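Local coordinates for protein YHR177W (Saccharomyces cerevisiae, PDB 4M8B) that binds double-stranded DNA carrying a cis-regulatory element through its WOPR domain, the part described here, and probably acts as a transcription factor, at residues Y12-D18 against L156-S160; A20-G25 against F168-L174; F27-L31 against F164-F168; I76-L81 against L178-V183. Residues are numbered along the deposited sequence.

Interaction 1 of 4, residues Y12-D18 against L156-S160; sequences YIDDEQD and LRRPS
Asp18 gathers an unusual number of partners on one buried carboxylate. Its OD1 accepts from Ser160 N at 2.9 Å and from Ser160 OG at 2.6 Å. Its OD2 accepts from Asp14 N at 3.0 Å and pairs with Arg158 NE at 2.8 Å in a salt bridge. Asp18 has chi1 m and sits in the first turn of helix 16-28. Tyr12 and Ile13 are extended; the chain turns at Asp14 (psi -47°) into the N-cap, Asp15. The OD1 of Asp15 accepts a weak bond from Asp18 N at 3.5 Å. The same OD1 forms a salt bridge with Arg158 NH2 at 2.8 Å, so a capped helix start and a salt-bridge network are fused into one polar cluster of the WOPR domain. Arg158 takes chi1 m, chi2 t and chi3 p, and its guanidinium has Asp14 CB over one face. Residues 156-158 are extended, and a 3-10 turn begins at Pro159. CA-CA distances are 4.8 Å for Tyr12-Arg158 and 5.3 Å for Asp18-Ser160. Tyr12 N donates to Arg157 O at 2.9 Å. On the apolar side Tyr12 CB meets Leu156 CB at 3.9 Å, and Ile13 CD1 meets Pro159 CG at 3.8 Å.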
# COMPACT_ATOMS: atom_id res chain seq x y z
N TYR C 12 0.76 8.15 4.84
CA TYR C 12 -0.13 7.07 5.26
C TYR C 12 -1.49 7.19 4.58
O TYR C 12 -2.10 8.26 4.60
CB TYR C 12 -0.30 7.08 6.78
CG TYR C 12 -1.33 6.10 7.27
CD1 TYR C 12 -1.04 4.75 7.36
CD2 TYR C 12 -2.60 6.52 7.64
CE1 TYR C 12 -1.98 3.84 7.81
CE2 TYR C 12 -3.55 5.61 8.09
CZ TYR C 12 -3.23 4.27 8.17
OH TYR C 12 -4.17 3.36 8.62
N ILE C 13 -1.97 6.10 4.00
CA ILE C 13 -3.26 6.10 3.32
C ILE C 13 -4.36 5.62 4.27
O ILE C 13 -4.27 4.52 4.82
CB ILE C 13 -3.24 5.19 2.07
CG1 ILE C 13 -2.06 5.57 1.16
CG2 ILE C 13 -4.56 5.27 1.33
CD1 ILE C 13 -1.93 7.05 0.90
N ASP C 14 -5.39 6.44 4.45
CA ASP C 14 -6.50 6.07 5.33
C ASP C 14 -7.80 5.85 4.57
O ASP C 14 -8.50 4.85 4.79
CB ASP C 14 -6.70 7.13 6.42
CG ASP C 14 -7.71 6.69 7.46
OD1 ASP C 14 -7.32 5.97 8.41
OD2 ASP C 14 -8.90 7.07 7.34
N ASP C 15 -8.13 6.76 3.66
CA ASP C 15 -9.37 6.68 2.90
C ASP C 15 -9.18 7.00 1.42
O ASP C 15 -8.05 7.17 0.95
CB ASP C 15 -10.44 7.60 3.50
CG ASP C 15 -10.10 9.07 3.33
OD1 ASP C 15 -8.90 9.41 3.29
OD2 ASP C 15 -11.04 9.89 3.22
N GLU C 16 -10.28 7.07 0.68
CA GLU C 16 -10.23 7.27 -0.77
C GLU C 16 -9.70 8.65 -1.16
O GLU C 16 -9.19 8.83 -2.26
CB GLU C 16 -11.61 7.02 -1.40
CG GLU C 16 -12.16 5.62 -1.15
CD GLU C 16 -13.46 5.36 -1.89
OE1 GLU C 16 -13.70 6.00 -2.94
OE2 GLU C 16 -14.24 4.51 -1.43
N GLN C 17 -9.83 9.62 -0.26
CA GLN C 17 -9.32 10.96 -0.54
C GLN C 17 -7.80 10.95 -0.57
O GLN C 17 -7.18 11.62 -1.39
CB GLN C 17 -9.84 11.97 0.48
CG GLN C 17 -9.45 13.41 0.18
CD GLN C 17 -9.86 13.85 -1.22
OE1 GLN C 17 -10.75 13.26 -1.84
NE2 GLN C 17 -9.20 14.89 -1.73
N ASP C 18 -7.20 10.17 0.33
CA ASP C 18 -5.76 9.98 0.34
C ASP C 18 -5.29 9.28 -0.94
O ASP C 18 -4.31 9.70 -1.56
CB ASP C 18 -5.33 9.19 1.58
CG ASP C 18 -5.41 10.01 2.85
OD1 ASP C 18 -5.20 11.24 2.79
OD2 ASP C 18 -5.69 9.43 3.93
N LEU C 156 3.14 9.50 10.85
CA LEU C 156 3.07 9.54 9.39
C LEU C 156 1.96 10.49 8.94
O LEU C 156 0.90 10.56 9.55
CB LEU C 156 2.85 8.14 8.81
CG LEU C 156 3.98 7.13 9.06
CD1 LEU C 156 3.57 5.73 8.63
CD2 LEU C 156 5.24 7.57 8.35
N ARG C 157 2.22 11.23 7.86
CA ARG C 157 1.27 12.22 7.36
C ARG C 157 0.39 11.67 6.24
O ARG C 157 0.88 11.04 5.30
CB ARG C 157 2.00 13.47 6.86
CG ARG C 157 2.89 14.13 7.90
CD ARG C 157 3.44 15.44 7.39
NE ARG C 157 2.38 16.41 7.11
CZ ARG C 157 2.57 17.57 6.50
NH1 ARG C 157 3.78 17.92 6.09
NH2 ARG C 157 1.54 18.39 6.29
N ARG C 158 -0.91 11.91 6.34
CA ARG C 158 -1.83 11.58 5.27
C ARG C 158 -1.67 12.60 4.15
O ARG C 158 -1.45 13.79 4.42
CB ARG C 158 -3.27 11.59 5.78
CG ARG C 158 -3.52 10.65 6.94
CD ARG C 158 -4.94 10.77 7.44
NE ARG C 158 -5.90 10.77 6.34
CZ ARG C 158 -7.19 11.03 6.47
NH1 ARG C 158 -7.70 11.33 7.66
NH2 ARG C 158 -7.98 11.01 5.40
N PRO C 159 -1.76 12.15 2.89
CA PRO C 159 -1.69 13.07 1.75
C PRO C 159 -2.74 14.18 1.85
O PRO C 159 -2.43 15.33 1.54
CB PRO C 159 -2.00 12.15 0.55
CG PRO C 159 -1.54 10.80 0.99
CD PRO C 159 -1.82 10.74 2.47
N SER C 160 -3.94 13.84 2.31
CA SER C 160 -5.03 14.80 2.40
C SER C 160 -4.83 15.86 3.49
O SER C 160 -5.56 16.84 3.56
CB SER C 160 -6.37 14.09 2.60
OG SER C 160 -6.37 13.32 3.79

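Interaction 2 of 4, residues A20-G25 against F168-L174; sequences ALVFQG and FRPSQKL
Leu174, chi1 t and chi2 p, fills the space beside helix 16-28 with CD2, 3.4 Å from Ala20 O and 4.0 Å from Phe23 CB. Next to it Ala20 CB touches Pro170 CG at 3.4 Å, and Leu21 CD2 lies 4.1 Å from Pro170 CD. Residues 20-25 are regular helix. Residues 169-171 are extended and cross it, and helix 172-179 starts at Gln172. The CA pairs Ala20-Pro170 (5.6 Å) and Leu21-Phe168 (5.1 Å) set the register. Phe168, chi1 m, lays its ring on the helix backbone: Gly25 CA sits over the ring face, 3.6 Å from the centroid, in a CH-pi contact. A side chain at Gly25 would crowd this ring. Phe23 packs on strands 113-128 and 137-147, so the contact joins two helices on one side of the sheet. At the edge Gln24, chi1 t and chi2 p, accepts from Ser171 N through OE1 at 3.2 Å. Its NE2 turns to Asn28. A water lies 2.7 Å from Gln24 OE1 and 2.5 Å from Ser171 OG. Ser171 is the N-cap, and its OG accepts weakly from Leu174 N at 3.4 Å. The chemistry thus pairs apolar burial with one direct hydrogen bond and a water bridge where helix 172-179 starts.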
# COMPACT_ATOMS: atom_id res chain seq x y z
N ALA C 20 -6.82 9.21 -3.86
CA ALA C 20 -7.10 10.03 -5.04
C ALA C 20 -5.98 11.02 -5.30
O ALA C 20 -5.59 11.25 -6.44
CB ALA C 20 -8.42 10.75 -4.88
N LEU C 21 -5.46 11.61 -4.23
CA LEU C 21 -4.37 12.58 -4.33
C LEU C 21 -3.10 11.93 -4.88
O LEU C 21 -2.44 12.49 -5.76
CB LEU C 21 -4.12 13.24 -2.98
CG LEU C 21 -5.26 14.16 -2.50
CD1 LEU C 21 -5.11 14.51 -1.02
CD2 LEU C 21 -5.30 15.42 -3.34
N VAL C 22 -2.76 10.75 -4.36
CA VAL C 22 -1.57 10.03 -4.81
C VAL C 22 -1.67 9.66 -6.29
O VAL C 22 -0.77 9.94 -7.07
CB VAL C 22 -1.34 8.75 -3.98
CG1 VAL C 22 -0.13 7.99 -4.50
CG2 VAL C 22 -1.17 9.09 -2.51
N PHE C 23 -2.79 9.04 -6.67
CA PHE C 23 -3.04 8.68 -8.05
C PHE C 23 -2.99 9.89 -8.98
O PHE C 23 -2.35 9.84 -10.03
CB PHE C 23 -4.39 7.96 -8.17
CG PHE C 23 -4.36 6.52 -7.74
CD1 PHE C 23 -3.29 5.70 -8.09
CD2 PHE C 23 -5.39 5.98 -7.00
CE1 PHE C 23 -3.27 4.37 -7.70
CE2 PHE C 23 -5.37 4.65 -6.60
CZ PHE C 23 -4.31 3.85 -6.95
N GLN C 24 -3.67 10.96 -8.60
CA GLN C 24 -3.69 12.18 -9.41
C GLN C 24 -2.28 12.73 -9.56
O GLN C 24 -1.89 13.17 -10.64
CB GLN C 24 -4.62 13.23 -8.80
CG GLN C 24 -4.85 14.45 -9.69
CD GLN C 24 -5.54 14.09 -11.00
OE1 GLN C 24 -6.60 13.46 -11.00
NE2 GLN C 24 -4.95 14.50 -12.12
N GLY C 25 -1.52 12.69 -8.48
CA GLY C 25 -0.13 13.12 -8.50
C GLY C 25 0.71 12.30 -9.45
O GLY C 25 1.67 12.79 -10.04
N PHE C 168 -2.76 18.19 -6.19
CA PHE C 168 -3.14 16.91 -6.79
C PHE C 168 -4.62 16.64 -6.59
O PHE C 168 -5.05 15.49 -6.52
CB PHE C 168 -2.30 15.78 -6.20
CG PHE C 168 -0.83 15.95 -6.40
CD1 PHE C 168 -0.32 16.40 -7.61
CD2 PHE C 168 0.06 15.68 -5.37
CE1 PHE C 168 1.04 16.57 -7.79
CE2 PHE C 168 1.42 15.85 -5.55
CZ PHE C 168 1.91 16.29 -6.76
N ARG C 169 -5.40 17.72 -6.49
CA ARG C 169 -6.85 17.63 -6.36
C ARG C 169 -7.40 16.72 -7.46
O ARG C 169 -7.12 16.92 -8.64
CB ARG C 169 -7.47 19.02 -6.48
CG ARG C 169 -8.96 19.08 -6.20
CD ARG C 169 -9.58 20.29 -6.89
NE ARG C 169 -9.32 20.27 -8.32
CZ ARG C 169 -10.09 19.66 -9.21
NH1 ARG C 169 -11.17 19.01 -8.82
NH2 ARG C 169 -9.76 19.68 -10.50
N PRO C 170 -8.17 15.70 -7.06
CA PRO C 170 -8.63 14.60 -7.92
C PRO C 170 -9.69 15.00 -8.95
O PRO C 170 -10.64 15.70 -8.59
CB PRO C 170 -9.25 13.60 -6.92
CG PRO C 170 -8.81 14.06 -5.56
CD PRO C 170 -8.63 15.53 -5.67
N SER C 171 -9.53 14.56 -10.19
CA SER C 171 -10.56 14.74 -11.20
C SER C 171 -11.78 13.91 -10.82
O SER C 171 -11.64 12.89 -10.13
CB SER C 171 -10.06 14.31 -12.58
OG SER C 171 -9.90 12.90 -12.65
N GLN C 172 -12.96 14.33 -11.25
CA GLN C 172 -14.18 13.62 -10.89
C GLN C 172 -14.20 12.20 -11.44
O GLN C 172 -14.75 11.29 -10.81
CB GLN C 172 -15.42 14.39 -11.36
CG GLN C 172 -16.73 13.82 -10.83
CD GLN C 172 -16.84 13.92 -9.32
OE1 GLN C 172 -16.40 14.90 -8.72
NE2 GLN C 172 -17.42 12.90 -8.70
N LYS C 173 -13.60 12.01 -12.61
CA LYS C 173 -13.53 10.69 -13.22
C LYS C 173 -12.77 9.72 -12.32
O LYS C 173 -13.09 8.53 -12.26
CB LYS C 173 -12.88 10.75 -14.61
CG LYS C 173 -12.89 9.42 -15.35
CD LYS C 173 -12.40 9.54 -16.79
CE LYS C 173 -10.89 9.71 -16.87
NZ LYS C 173 -10.33 9.16 -18.15
N LEU C 174 -11.78 10.24 -11.61
CA LEU C 174 -11.01 9.44 -10.66
C LEU C 174 -11.84 9.11 -9.43
O LEU C 174 -11.85 7.97 -8.96
CB LEU C 174 -9.73 10.18 -10.26
CG LEU C 174 -8.74 9.43 -9.36
CD1 LEU C 174 -8.34 8.12 -10.00
CD2 LEU C 174 -7.52 10.28 -9.07
O HOH W 1 -7.52 12.22 -13.16

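Interaction 3 of 4, residues F27-L31 against F164-F168; sequences FNGNL and FFHKF
Here the C-terminal end of helix 16-28, with the turn after it, meets the Phe-rich loop before helix 172-179 in the WOPR domain. The 164-168 loop is held within itself by Phe168 N to Phe165 O at 2.8 Å and Lys167 NZ to Phe164 O at 2.7 Å. No hydrogen bond links the two segments. Asn28, chi1 m, places ND2 at the edge of the Phe168 ring, 4.1 Å from CD1; its OD1 is held by Gln24 NE2. The CA atoms of Asn28 and Phe168 are 7.9 Å apart, so side chains span the gap. Gly29 leaves the helix with phi 105° and psi -1°, where a CB would clash with the preceding carbonyl. The chain then turns back, and Leu31 pairs with Gly25 through the backbone. Asn30, chi1 m, brings CB to 3.3 Å from Phe168 CZ. Leu31, chi1 m and chi2 t, enters among three phenylalanines: CD1 is 3.9 Å from Phe165 CE2, CD2 is 4.2 Å from Phe168 CE2, and CD2 touches the edge of the Phe164 ring, 3.8 Å from Phe164 CE2.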
# COMPACT_ATOMS: atom_id res chain seq x y z
N PHE C 27 -0.69 10.63 -12.18
CA PHE C 27 -1.22 10.95 -13.50
C PHE C 27 -0.61 12.24 -14.05
O PHE C 27 -0.34 12.35 -15.24
CB PHE C 27 -2.75 11.07 -13.45
CG PHE C 27 -3.46 9.80 -13.09
CD1 PHE C 27 -2.80 8.58 -13.11
CD2 PHE C 27 -4.80 9.82 -12.73
CE1 PHE C 27 -3.46 7.40 -12.77
CE2 PHE C 27 -5.47 8.65 -12.39
CZ PHE C 27 -4.80 7.44 -12.41
N ASN C 28 -0.40 13.21 -13.16
CA ASN C 28 0.20 14.49 -13.55
C ASN C 28 1.70 14.37 -13.84
O ASN C 28 2.24 15.13 -14.64
CB ASN C 28 -0.05 15.55 -12.46
CG ASN C 28 -1.52 15.93 -12.34
OD1 ASN C 28 -2.38 15.39 -13.03
ND2 ASN C 28 -1.81 16.87 -11.44
N GLY C 29 2.36 13.42 -13.18
CA GLY C 29 3.77 13.18 -13.41
C GLY C 29 4.68 13.68 -12.30
O GLY C 29 5.90 13.52 -12.38
N ASN C 30 4.09 14.29 -11.28
CA ASN C 30 4.86 14.79 -10.14
C ASN C 30 5.38 13.64 -9.29
O ASN C 30 6.51 13.67 -8.81
CB ASN C 30 4.01 15.71 -9.28
CG ASN C 30 3.49 16.91 -10.05
OD1 ASN C 30 2.67 16.78 -10.96
ND2 ASN C 30 3.97 18.10 -9.68
N LEU C 31 4.53 12.64 -9.10
CA LEU C 31 4.88 11.46 -8.33
C LEU C 31 5.27 10.34 -9.28
O LEU C 31 4.48 9.94 -10.14
CB LEU C 31 3.69 11.04 -7.46
CG LEU C 31 3.12 12.15 -6.58
CD1 LEU C 31 1.97 11.65 -5.73
CD2 LEU C 31 4.23 12.74 -5.72
N PHE C 164 1.62 19.46 0.34
CA PHE C 164 2.31 19.07 -0.89
C PHE C 164 1.37 18.44 -1.90
O PHE C 164 1.57 18.56 -3.11
CB PHE C 164 3.48 18.13 -0.60
CG PHE C 164 4.13 17.57 -1.84
CD1 PHE C 164 5.08 18.31 -2.54
CD2 PHE C 164 3.78 16.32 -2.32
CE1 PHE C 164 5.67 17.80 -3.68
CE2 PHE C 164 4.37 15.81 -3.47
CZ PHE C 164 5.31 16.55 -4.15
N PHE C 165 0.34 17.76 -1.42
CA PHE C 165 -0.59 17.04 -2.29
C PHE C 165 -1.78 17.88 -2.73
O PHE C 165 -2.60 17.42 -3.53
CB PHE C 165 -1.08 15.76 -1.59
CG PHE C 165 -0.01 14.73 -1.38
CD1 PHE C 165 0.88 14.84 -0.31
CD2 PHE C 165 0.11 13.65 -2.23
CE1 PHE C 165 1.86 13.89 -0.11
CE2 PHE C 165 1.10 12.69 -2.04
CZ PHE C 165 1.98 12.81 -0.97
N HIS C 166 -1.88 19.10 -2.22
CA HIS C 166 -3.03 19.97 -2.50
C HIS C 166 -3.26 20.19 -3.99
O HIS C 166 -4.40 20.19 -4.46
CB HIS C 166 -2.89 21.31 -1.78
CG HIS C 166 -3.22 21.25 -0.32
ND1 HIS C 166 -2.90 22.26 0.56
CD2 HIS C 166 -3.84 20.30 0.41
CE1 HIS C 166 -3.31 21.94 1.77
NE2 HIS C 166 -3.88 20.75 1.71
N LYS C 167 -2.17 20.36 -4.74
CA LYS C 167 -2.24 20.57 -6.18
C LYS C 167 -2.62 19.29 -6.93
O LYS C 167 -2.79 19.30 -8.15
CB LYS C 167 -0.91 21.10 -6.71
CG LYS C 167 0.28 20.24 -6.31
CD LYS C 167 1.57 20.77 -6.91
CE LYS C 167 2.77 20.02 -6.35
NZ LYS C 167 2.86 20.18 -4.87
N PHE C 168 -2.76 18.19 -6.19
CA PHE C 168 -3.14 16.91 -6.79
C PHE C 168 -4.62 16.64 -6.59
O PHE C 168 -5.05 15.49 -6.52
CB PHE C 168 -2.30 15.78 -6.20
CG PHE C 168 -0.83 15.95 -6.40
CD1 PHE C 168 -0.32 16.40 -7.61
CD2 PHE C 168 0.06 15.68 -5.37
CE1 PHE C 168 1.04 16.57 -7.79
CE2 PHE C 168 1.42 15.85 -5.55
CZ PHE C 168 1.91 16.29 -6.76

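Interaction 4 of 4, residues I76-L81 against L178-V183; sequences ISGKFL and LQKVAV. With nucleotides of chain A.
Residues 76-81 form a beta hairpin with a type II' turn from Ser77 to Phe80. Gly78 takes its second position, phi 74° and psi -115°. Ser77 N donates to Phe80 O (3.0 Å) and Phe80 N to Ser77 O (3.1 Å). Facing it, helix 172-179 gives way to an extended run at Val181-Val183. The closest CA pair is Lys79-Ala182, 5.8 Å. Lys79, chi1 m with chi2 to chi4 t, lies along residues 178-181. Its NZ donates to Leu178 O at 2.9 Å and weakly to Gln179 O at 3.1 Å, while Glu16 supplies a salt bridge. Val183, chi1 t, points into the hairpin: CG1 lies 4.1 Å from Ile76 CD1 and 4.2 Å from Leu81 CD2, and CG2 is 3.5 Å from Lys79 O. Against DNA chain A, Leu81 CD1 is 3.4 Å from DG11 O5' and Val183 CA is 3.4 Å from DT12 OP2. The lysine thus ties the carbonyls of Leu178 and Gln179 to the hairpin, while Leu81's side chain and Val183's CA lie against the sugar-phosphate backbone.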
# COMPACT_ATOMS: atom_id res chain seq x y z
N ILE C 76 -9.49 -7.91 4.75
CA ILE C 76 -10.08 -6.75 4.09
C ILE C 76 -10.32 -5.62 5.09
O ILE C 76 -10.78 -5.84 6.21
CB ILE C 76 -11.40 -7.10 3.39
CG1 ILE C 76 -11.27 -8.40 2.61
CG2 ILE C 76 -11.83 -5.96 2.47
CD1 ILE C 76 -12.52 -8.77 1.83
N SER C 77 -10.00 -4.40 4.68
CA SER C 77 -10.27 -3.21 5.47
C SER C 77 -10.81 -2.14 4.54
O SER C 77 -10.05 -1.38 3.95
CB SER C 77 -9.00 -2.72 6.17
OG SER C 77 -9.26 -1.59 6.99
N GLY C 78 -12.13 -2.11 4.40
CA GLY C 78 -12.76 -1.23 3.44
C GLY C 78 -12.55 -1.77 2.04
O GLY C 78 -13.04 -2.85 1.70
N LYS C 79 -11.83 -1.01 1.22
CA LYS C 79 -11.50 -1.45 -0.12
C LYS C 79 -10.03 -1.83 -0.21
O LYS C 79 -9.52 -2.13 -1.30
CB LYS C 79 -11.85 -0.36 -1.13
CG LYS C 79 -13.30 0.10 -1.07
CD LYS C 79 -13.60 1.17 -2.11
CE LYS C 79 -15.06 1.59 -2.06
NZ LYS C 79 -15.39 2.60 -3.09
N PHE C 80 -9.35 -1.82 0.93
CA PHE C 80 -7.94 -2.17 1.00
C PHE C 80 -7.74 -3.62 1.40
O PHE C 80 -8.58 -4.21 2.08
CB PHE C 80 -7.21 -1.29 2.01
CG PHE C 80 -7.14 0.16 1.64
CD1 PHE C 80 -6.25 0.60 0.68
CD2 PHE C 80 -7.95 1.09 2.28
CE1 PHE C 80 -6.18 1.94 0.34
CE2 PHE C 80 -7.88 2.43 1.95
CZ PHE C 80 -7.00 2.85 0.98
N LEU C 81 -6.63 -4.20 0.97
CA LEU C 81 -6.17 -5.47 1.52
C LEU C 81 -5.06 -5.17 2.52
O LEU C 81 -4.23 -4.30 2.28
CB LEU C 81 -5.67 -6.40 0.41
CG LEU C 81 -6.77 -7.02 -0.45
CD1 LEU C 81 -6.19 -7.94 -1.52
CD2 LEU C 81 -7.75 -7.77 0.42
N LEU C 178 -13.02 5.41 -8.23
CA LEU C 178 -12.63 4.95 -6.90
C LEU C 178 -13.81 4.43 -6.08
O LEU C 178 -13.65 3.49 -5.29
CB LEU C 178 -11.91 6.06 -6.14
CG LEU C 178 -10.47 6.33 -6.59
CD1 LEU C 178 -9.89 7.54 -5.87
CD2 LEU C 178 -9.62 5.10 -6.35
N GLN C 179 -14.98 5.02 -6.26
CA GLN C 179 -16.15 4.60 -5.50
C GLN C 179 -16.77 3.33 -6.09
O GLN C 179 -17.43 2.57 -5.38
CB GLN C 179 -17.17 5.74 -5.41
CG GLN C 179 -17.87 6.07 -6.72
CD GLN C 179 -19.20 5.36 -6.87
OE1 GLN C 179 -19.76 4.86 -5.89
NE2 GLN C 179 -19.72 5.32 -8.09
N LYS C 180 -16.53 3.09 -7.38
CA LYS C 180 -17.03 1.89 -8.05
C LYS C 180 -16.29 0.64 -7.60
O LYS C 180 -16.73 -0.48 -7.87
CB LYS C 180 -16.90 2.03 -9.58
CG LYS C 180 -17.85 3.02 -10.22
CD LYS C 180 -17.89 2.83 -11.73
CE LYS C 180 -16.54 3.08 -12.38
NZ LYS C 180 -16.16 4.53 -12.37
N VAL C 181 -15.16 0.82 -6.93
CA VAL C 181 -14.30 -0.29 -6.53
C VAL C 181 -14.81 -1.04 -5.30
O VAL C 181 -15.24 -0.42 -4.33
CB VAL C 181 -12.86 0.18 -6.29
CG1 VAL C 181 -12.03 -0.94 -5.67
CG2 VAL C 181 -12.23 0.66 -7.59
N ALA C 182 -14.76 -2.37 -5.35
CA ALA C 182 -15.19 -3.22 -4.24
C ALA C 182 -14.34 -4.49 -4.15
O ALA C 182 -13.73 -4.90 -5.14
CB ALA C 182 -16.66 -3.57 -4.37
N VAL C 183 -14.32 -5.10 -2.97
CA VAL C 183 -13.49 -6.28 -2.73
C VAL C 183 -14.31 -7.37 -2.04
O VAL C 183 -14.99 -7.09 -1.05
CB VAL C 183 -12.28 -5.93 -1.83
CG1 VAL C 183 -11.35 -7.12 -1.68
CG2 VAL C 183 -11.53 -4.74 -2.39
P DG A 11 -6.04 -7.26 -6.06
OP1 DG A 11 -6.88 -7.21 -7.28
OP2 DG A 11 -5.17 -6.12 -5.75
O5' DG A 11 -7.00 -7.53 -4.81
C5' DG A 11 -8.36 -7.94 -4.98
C4' DG A 11 -8.50 -9.41 -5.31
O4' DG A 11 -7.61 -10.20 -4.49
C3' DG A 11 -9.87 -10.02 -5.01
O3' DG A 11 -10.74 -9.82 -6.12
C2' DG A 11 -9.57 -11.50 -4.76
C1' DG A 11 -8.08 -11.53 -4.41
N9 DG A 11 -7.75 -12.07 -3.08
C8 DG A 11 -7.11 -11.41 -2.06
N7 DG A 11 -6.92 -12.15 -1.00
C5 DG A 11 -7.46 -13.38 -1.34
C6 DG A 11 -7.54 -14.58 -0.59
O6 DG A 11 -7.15 -14.80 0.56
N1 DG A 11 -8.16 -15.59 -1.32
C2 DG A 11 -8.64 -15.46 -2.60
N2 DG A 11 -9.21 -16.55 -3.14
N3 DG A 11 -8.57 -14.35 -3.31
C4 DG A 11 -7.97 -13.35 -2.62
P DT A 12 -12.33 -9.74 -5.89
OP1 DT A 12 -12.92 -9.28 -7.17
OP2 DT A 12 -12.59 -8.98 -4.65
O5' DT A 12 -12.75 -11.27 -5.63
C5' DT A 12 -12.68 -12.19 -6.71
C4' DT A 12 -13.06 -13.60 -6.28
O4' DT A 12 -12.26 -14.00 -5.14
C3' DT A 12 -14.52 -13.77 -5.87
O3' DT A 12 -15.07 -14.89 -6.57
C2' DT A 12 -14.45 -13.99 -4.36
C1' DT A 12 -13.08 -14.61 -4.17
N1 DT A 12 -12.46 -14.34 -2.84
C2 DT A 12 -12.22 -15.38 -1.96
O2 DT A 12 -12.49 -16.55 -2.19
N3 DT A 12 -11.63 -14.98 -0.79
C4 DT A 12 -11.27 -13.70 -0.40
O4 DT A 12 -10.75 -13.46 0.68
C5 DT A 12 -11.55 -12.67 -1.37
C7 DT A 12 -11.22 -11.24 -1.08
C6 DT A 12 -12.12 -13.04 -2.53

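How the interactions relate
Interactions 1, 2 and 3 follow helix 16-28 from its start to its end, against three parts of the chain between 156 and 174, the last two in reverse order and sharing Phe168. Interaction 2 is the most buried. Interaction 3, at the far end, is partly exposed and is packing of side chains, with no hydrogen bond across it. Interaction 1 is the most charged, yet its Pro159 and Ser160 touch Leu21 and Val22 of interaction 2. Interaction 4 stands apart as the one contacting the DNA. It continues from helix 172-179, which interaction 2 also uses: Leu178 packs on Ala20. It meets interaction 1 through the Glu16-Lys79 salt bridge and Ile13 against Phe80. Interactions 3 and 4 do not touch.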